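Local coordinates for sialidase B (Streptococcus pneumoniae serotype 4, PDB 4XHB) that cleaves terminal sialic acid residues from alpha-linked glycans as an exo-sialidase of glycosyl hydrolase family 33, at the (1R,2S)-cyclopentane-1,2-diol site. Residues are numbered along the deposited sequence; one frame, centred on the assembly and turned at random.

The (1R,2S)-cyclopentane-1,2-diol site. Residues 212-213, 456, 558, 619. With 17Y ((1R,2S)-cyclopentane-1,2-diol), chain B.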
ATOM      1  N   TYR A 212     -14.198  -5.278   1.401  1.00  9.16           N
ATOM      2  CA  TYR A 212     -15.232  -6.301   1.303  1.00 10.12           C
ATOM      3  C   TYR A 212     -16.503  -5.781   1.969  1.00 10.38           C
ATOM      4  O   TYR A 212     -16.465  -5.331   3.112  1.00 10.59           O
ATOM      5  CB  TYR A 212     -14.778  -7.606   1.980  1.00 10.55           C
ATOM      6  CG  TYR A 212     -15.592  -8.824   1.560  1.00 10.95           C
ATOM      7  CD1 TYR A 212     -16.869  -9.040   2.067  1.00 10.76           C
ATOM      8  CD2 TYR A 212     -15.085  -9.746   0.644  1.00 11.89           C
ATOM      9  CE1 TYR A 212     -17.623 -10.146   1.678  1.00 14.82           C
ATOM     10  CE2 TYR A 212     -15.826 -10.862   0.253  1.00 10.92           C
ATOM     11  CZ  TYR A 212     -17.094 -11.055   0.769  1.00 11.39           C
ATOM     12  OH  TYR A 212     -17.844 -12.152   0.375  1.00 11.74           O
ATOM     13  N   THR A 213     -17.620  -5.835   1.248  1.00  9.60           N
ATOM     14  CA  THR A 213     -18.898  -5.373   1.792  1.00 11.87           C
ATOM     15  C   THR A 213     -19.616  -6.515   2.499  1.00 11.77           C
ATOM     16  O   THR A 213     -19.919  -7.540   1.890  1.00  9.74           O
ATOM     17  CB  THR A 213     -19.796  -4.795   0.682  1.00 11.99           C
ATOM     18  OG1 THR A 213     -19.078  -3.761  -0.001  1.00 12.47           O
ATOM     19  CG2 THR A 213     -21.101  -4.201   1.271  1.00 10.42           C
ATOM     20  N   GLN A 456     -10.028 -10.122  -2.018  1.00 10.82           N
ATOM     21  CA  GLN A 456     -11.216 -10.802  -1.507  1.00  9.12           C
ATOM     22  C   GLN A 456     -11.136 -12.304  -1.765  1.00 10.82           C
ATOM     23  O   GLN A 456     -10.581 -12.732  -2.771  1.00 11.92           O
ATOM     24  CB  GLN A 456     -12.482 -10.285  -2.197  1.00  8.86           C
ATOM     25  CG  GLN A 456     -12.637  -8.766  -2.275  1.00  8.72           C
ATOM     26  CD  GLN A 456     -13.998  -8.362  -2.836  1.00 12.30           C
ATOM     27  OE1 GLN A 456     -14.648  -9.127  -3.566  1.00 10.73           O
ATOM     28  NE2 GLN A 456     -14.434  -7.161  -2.499  1.00 11.57           N
ATOM     29  N   ILE A 558     -14.837  -7.232  -9.271  1.00 11.09           N
ATOM     30  CA  ILE A 558     -16.101  -7.581  -8.629  1.00 10.94           C
ATOM     31  C   ILE A 558     -17.200  -7.823  -9.654  1.00 13.51           C
ATOM     32  O   ILE A 558     -17.118  -7.351 -10.794  1.00 12.16           O
ATOM     33  CB  ILE A 558     -16.586  -6.479  -7.675  1.00 13.46           C
ATOM     34  CG1 ILE A 558     -16.670  -5.142  -8.411  1.00 15.79           C
ATOM     35  CG2 ILE A 558     -15.681  -6.395  -6.464  1.00 14.06           C
ATOM     36  CD1 ILE A 558     -16.903  -3.931  -7.498  1.00 19.80           C
ATOM     37  N   THR A 619     -14.947  -2.432  -4.140  1.00 10.23           N
ATOM     38  CA  THR A 619     -16.136  -3.111  -3.649  1.00 11.11           C
ATOM     39  C   THR A 619     -17.388  -2.333  -4.016  1.00 13.77           C
ATOM     40  O   THR A 619     -17.353  -1.107  -4.154  1.00 12.61           O
ATOM     41  CB  THR A 619     -16.074  -3.375  -2.118  1.00 14.25           C
ATOM     42  OG1 THR A 619     -17.037  -4.383  -1.765  1.00 12.65           O
ATOM     43  CG2 THR A 619     -16.333  -2.092  -1.317  1.00 10.97           C
TER
HETATM   44  OAA 17Y B 701     -17.659  -7.091  -1.429  1.00 12.41           O
HETATM   45  CAF 17Y B 701     -18.436  -8.237  -1.510  1.00 17.61           C
HETATM   46  CAD 17Y B 701     -19.775  -7.899  -1.911  1.00 20.68           C
HETATM   47  CAC 17Y B 701     -20.272  -9.033  -2.747  1.00 22.52           C
HETATM   48  CAE 17Y B 701     -19.091  -9.908  -3.041  1.00 23.16           C
HETATM   49  CAG 17Y B 701     -17.910  -9.063  -2.706  1.00 18.37           C
HETATM   50  OAB 17Y B 701     -17.440  -8.258  -3.679  1.00 18.04           O
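Two neighbouring cis hydroxyls on one small ring are held by different groups in this pocket, while the ring carbons lie against an aromatic face; such a site would suit a vicinal cis-diol. The ligand, (1R,2S)-cyclopentane-1,2-diol, is a small diol, not a sialoside, and probably came from the crystallisation or soaking mixture. Hydroxyl OAA takes two hydrogen bonds. The backbone N of Thr213 gives an almost straight one, 3.0 Å from N to OAA with 173° at the hydrogen; a main-chain N-H held in a strand has little freedom to turn away. The small side-chain hydroxyl OG1 of Thr619, anti to its own backbone N (chi1 -162°), reaches from its strand to supply the other, 2.8 Å from OAA. Thr213 OG1 sits 2.8 Å from Thr619 OG1 in a second-shell hydrogen bond of undecided direction, which probably helps to fix the hydroxyl that meets the ligand. The second hydroxyl, OAB, donates to the amide oxygen OE1 of Gln456 across 2.9 Å, in the carbonyl plane on a lone pair. Gln456 suits this post because its extended chain carries the amide out to the diol; its NE2 makes at most a weak bond to OAB. Tyr212, with CG anti to the backbone N (chi1 -162°), offers a broad flat face suited to a ring C-H: CAF, the carbon bearing OAA, stands over the ring centre, 3.8 Å from the centroid, in a CH-pi contact. CG2 of Ile558 lies 3.8 Å from OAB, an aliphatic methyl that flanks this hydroxyl without competing for its bonds. Strands 212-213, 455-456, 556-560 and 616-620 of the catalytic sialidase propeller assemble the pocket, whose centre lies away from the catalytic residues, about 15 Å from active-site Glu503 and about 22 Å from Asp232, the family's acid/base residue.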